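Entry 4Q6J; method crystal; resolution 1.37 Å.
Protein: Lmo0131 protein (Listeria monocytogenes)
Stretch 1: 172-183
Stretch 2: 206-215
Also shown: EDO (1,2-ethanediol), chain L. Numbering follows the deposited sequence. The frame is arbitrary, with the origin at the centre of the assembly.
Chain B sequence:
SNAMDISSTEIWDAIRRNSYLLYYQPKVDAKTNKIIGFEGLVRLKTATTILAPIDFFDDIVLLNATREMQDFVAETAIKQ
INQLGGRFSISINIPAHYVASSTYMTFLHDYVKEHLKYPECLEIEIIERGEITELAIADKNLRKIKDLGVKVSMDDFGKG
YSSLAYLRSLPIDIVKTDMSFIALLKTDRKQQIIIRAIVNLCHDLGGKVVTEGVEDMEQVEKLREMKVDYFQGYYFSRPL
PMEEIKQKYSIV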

# COMPACT_ATOMS: atom_id res chain seq x y z
N ILE B 172 -3.30 2.89 23.93
CA ILE B 172 -1.90 2.53 23.95
C ILE B 172 -1.20 2.91 25.27
O ILE B 172 -1.37 4.02 25.78
CB ILE B 172 -1.16 3.21 22.77
CG1 ILE B 172 -1.89 2.96 21.44
CG2 ILE B 172 0.25 2.74 22.68
CD1 ILE B 172 -2.14 1.53 21.18
N ASP B 173 -0.44 1.96 25.83
CA ASP B 173 0.39 2.17 27.02
C ASP B 173 1.86 2.43 26.66
O ASP B 173 2.55 3.20 27.32
CB ASP B 173 0.37 0.94 27.94
CG ASP B 173 -1.00 0.60 28.47
OD1 ASP B 173 -1.59 1.46 29.16
OD2 ASP B 173 -1.48 -0.51 28.21
N ILE B 174 2.36 1.74 25.64
CA ILE B 174 3.78 1.80 25.30
C ILE B 174 3.97 2.02 23.80
O ILE B 174 3.37 1.35 22.96
CB ILE B 174 4.52 0.51 25.74
CG1 ILE B 174 4.55 0.37 27.26
CG2 ILE B 174 5.92 0.46 25.17
CD1 ILE B 174 4.04 -0.96 27.71
N VAL B 175 4.79 3.01 23.48
CA VAL B 175 5.18 3.28 22.11
C VAL B 175 6.57 2.71 21.87
O VAL B 175 7.50 3.03 22.61
CB VAL B 175 5.22 4.79 21.83
CG1 VAL B 175 6.04 5.10 20.58
CG2 VAL B 175 3.79 5.34 21.74
N LYS B 176 6.69 1.87 20.86
CA LYS B 176 7.96 1.28 20.48
C LYS B 176 8.43 1.91 19.17
O LYS B 176 7.64 2.18 18.25
CB LYS B 176 7.82 -0.24 20.37
CG LYS B 176 7.14 -0.81 21.60
CD LYS B 176 7.36 -2.29 21.80
CE LYS B 176 8.81 -2.63 22.13
NZ LYS B 176 9.10 -4.03 21.76
N THR B 177 9.72 2.19 19.11
CA THR B 177 10.32 2.78 17.92
C THR B 177 11.34 1.83 17.34
O THR B 177 11.98 1.08 18.06
CB THR B 177 11.00 4.08 18.29
OG1 THR B 177 11.99 3.82 19.29
CG2 THR B 177 9.97 5.06 18.83
N ASP B 178 11.48 1.83 16.03
CA ASP B 178 12.36 0.85 15.45
C ASP B 178 13.75 1.43 15.25
O ASP B 178 14.02 2.59 15.60
CB ASP B 178 11.76 0.18 14.20
CG ASP B 178 11.74 1.07 13.00
OD1 ASP B 178 12.76 1.13 12.29
OD2 ASP B 178 10.68 1.68 12.75
N MSE B 179 14.66 0.64 14.72
CA MSE B 179 16.07 0.93 14.77
C MSE B 179 16.44 2.23 14.07
O MSE B 179 17.32 2.92 14.55
CB MSE B 179 16.86 -0.27 14.28
CG MSE B 179 17.24 -0.21 12.82
SE MSE B 179 19.04 0.56 12.67
CE MSE B 179 19.65 -1.07 11.76
N SER B 180 15.81 2.53 12.95
CA SER B 180 16.14 3.74 12.20
C SER B 180 15.90 5.02 13.02
O SER B 180 16.60 6.02 12.88
CB SER B 180 15.27 3.81 10.96
OG SER B 180 13.94 4.05 11.33
N PHE B 181 14.89 4.96 13.86
CA PHE B 181 14.51 6.12 14.65
C PHE B 181 15.67 6.65 15.53
O PHE B 181 15.72 7.84 15.83
CB PHE B 181 13.32 5.74 15.51
CG PHE B 181 12.49 6.91 15.95
CD1 PHE B 181 11.76 7.63 15.03
CD2 PHE B 181 12.45 7.28 17.26
CE1 PHE B 181 10.99 8.71 15.42
CE2 PHE B 181 11.67 8.37 17.66
CZ PHE B 181 10.96 9.07 16.73
N ILE B 182 16.56 5.76 15.96
CA ILE B 182 17.64 6.15 16.86
C ILE B 182 19.03 6.04 16.22
O ILE B 182 20.05 6.07 16.91
CB ILE B 182 17.57 5.35 18.19
CG1 ILE B 182 17.88 3.86 17.98
CG2 ILE B 182 16.21 5.53 18.80
CD1 ILE B 182 18.14 3.10 19.25
N ALA B 183 19.07 5.92 14.89
CA ALA B 183 20.34 5.84 14.20
C ALA B 183 20.77 7.23 13.72
O ALA B 183 19.92 8.11 13.52
CB ALA B 183 20.24 4.87 13.03
N GLY B 206 0.69 9.93 29.23
CA GLY B 206 0.74 9.00 30.34
C GLY B 206 1.19 7.60 29.94
O GLY B 206 0.79 6.61 30.56
N GLY B 207 2.01 7.52 28.90
CA GLY B 207 2.57 6.24 28.50
C GLY B 207 4.08 6.25 28.67
O GLY B 207 4.64 7.17 29.28
N LYS B 208 4.72 5.21 28.12
CA LYS B 208 6.16 5.08 28.14
C LYS B 208 6.66 4.68 26.77
O LYS B 208 5.89 4.21 25.94
CB LYS B 208 6.57 4.06 29.18
CG LYS B 208 6.13 4.50 30.56
CD LYS B 208 6.75 3.78 31.69
CE LYS B 208 6.41 4.50 32.97
NZ LYS B 208 6.95 3.71 34.08
N VAL B 209 7.94 4.86 26.52
CA VAL B 209 8.53 4.59 25.22
C VAL B 209 9.57 3.50 25.32
O VAL B 209 10.38 3.53 26.25
CB VAL B 209 9.25 5.87 24.72
CG1 VAL B 209 10.01 5.59 23.46
CG2 VAL B 209 8.25 6.96 24.49
N VAL B 210 9.60 2.56 24.38
CA VAL B 210 10.70 1.59 24.27
C VAL B 210 11.43 1.90 22.97
O VAL B 210 10.79 1.96 21.94
CB VAL B 210 10.23 0.10 24.15
CG1 VAL B 210 11.45 -0.79 23.96
CG2 VAL B 210 9.44 -0.36 25.35
N THR B 211 12.74 2.11 23.01
CA THR B 211 13.48 2.27 21.76
C THR B 211 14.20 0.96 21.45
O THR B 211 15.04 0.54 22.21
CB THR B 211 14.48 3.45 21.84
OG1 THR B 211 15.29 3.32 23.01
CG2 THR B 211 13.76 4.76 21.90
N GLU B 212 13.83 0.31 20.33
CA GLU B 212 14.50 -0.90 19.88
C GLU B 212 15.67 -0.52 18.98
O GLU B 212 15.79 0.62 18.55
CB GLU B 212 13.56 -1.79 19.08
CG GLU B 212 12.21 -1.98 19.70
CD GLU B 212 11.39 -3.04 18.95
OE1 GLU B 212 11.96 -3.76 18.11
OE2 GLU B 212 10.18 -3.16 19.19
N GLY B 213 16.52 -1.50 18.69
CA GLY B 213 17.64 -1.27 17.81
C GLY B 213 18.77 -0.56 18.51
O GLY B 213 19.64 0.01 17.85
N VAL B 214 18.79 -0.59 19.84
CA VAL B 214 19.89 0.03 20.56
C VAL B 214 21.16 -0.80 20.37
O VAL B 214 21.18 -1.99 20.68
CB VAL B 214 19.58 0.25 22.07
CG1 VAL B 214 20.80 0.80 22.80
CG2 VAL B 214 18.41 1.21 22.23
N GLU B 215 22.20 -0.18 19.85
CA GLU B 215 23.41 -0.91 19.50
C GLU B 215 24.65 -0.50 20.30
O GLU B 215 25.55 -1.31 20.49
CB GLU B 215 23.65 -0.78 18.00
CG GLU B 215 22.53 -1.38 17.16
CD GLU B 215 22.86 -2.75 16.60
OE1 GLU B 215 24.05 -2.99 16.31
OE2 GLU B 215 21.95 -3.57 16.43
C1 EDO L . 19.38 -4.92 16.88
O1 EDO L . 19.89 -4.03 17.88
C2 EDO L . 18.05 -5.50 17.28
O2 EDO L . 18.18 -6.34 18.43
O HOH W 1 -0.99 5.57 28.62
O HOH W 2 -0.76 3.82 30.12
O HOH W 3 14.45 2.82 18.31
O HOH W 4 19.83 2.04 15.96

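Residues 174-177 and 208-211 form two neighbouring parallel strands, their N-to-C directions 22° apart and paired in register from Ile174 with Lys208 to Thr177 with Thr211. As in any parallel pair, each bonding residue of one strand reaches two residues of the other. Lys208 N donates to Asp173 O (3.1 Å), and Val175 N to Lys208 O (2.9 Å); Val210 N then donates to Val175 O (2.8 Å), and Thr177 N to Val210 O (3.0 Å). The ladder runs one step beyond the strands, where Glu212 N donates to Thr177 O at 3.0 Å. CA-H...O contacts reinforce it: Ile174 CA lies 3.3 Å from Lys208 O, and Lys176 CA 3.3 Å from Val210 O.

Two glycines flank the second strand. At Gly207 an ideal CB would lie 2.8 Å from Asp173 O, so the close approach of the backbones leaves no room for a side chain. Gly213 combines a positive phi, which favours glycine, with a still tighter fit: a CB there would come within 2.3 Å of Met179 CB. Just beyond, water 4 donates to both Met179 O (3.0 Å) and Gly213 O (2.8 Å), linking the two stretches where direct pairing has ceased.

Side chains alternate between the faces of the sheet. On the face shared by Ile174, Lys176, Lys208 and Val210, Ile174 CG2 packs against Val210 CG2 at 3.6 Å, a contact suited to branched aliphatic residues, which also favour the extended backbone. Lys176 serves two purposes: its methylenes are apolar, with CE 3.7 Å from Val210 CB, while its amino group forms a salt bridge from NZ to Glu212 OE2 at 2.9 Å. The CA-to-CB bond of Glu212 points sideways, but the long side chain brings its carboxylate back to this buried lysine, pairing a charge that would otherwise be costly to bury.

The other face carries Val175, Val209, Thr177 and Thr211. Threonine, beta-branched yet polar, suits the end of a strand: Thr177 OG1 lies 3.3 Å from Thr211 CG2 and is also hydrogen-bonded to water 3 at 2.8 Å. That water lies 2.6 Å from Glu212 O, to which it can donate, and so bridges the stretches.

After the strand, Met179 (selenomethionine) begins a short 3-10 segment, and the chain beyond it brings Ile182 back toward the second stretch. Its branched, apolar side chain packs beside Gly213, placing CD1 3.5 Å from Val214 CG2, while its CG2 lies 4.0 Å from Thr211 CG2.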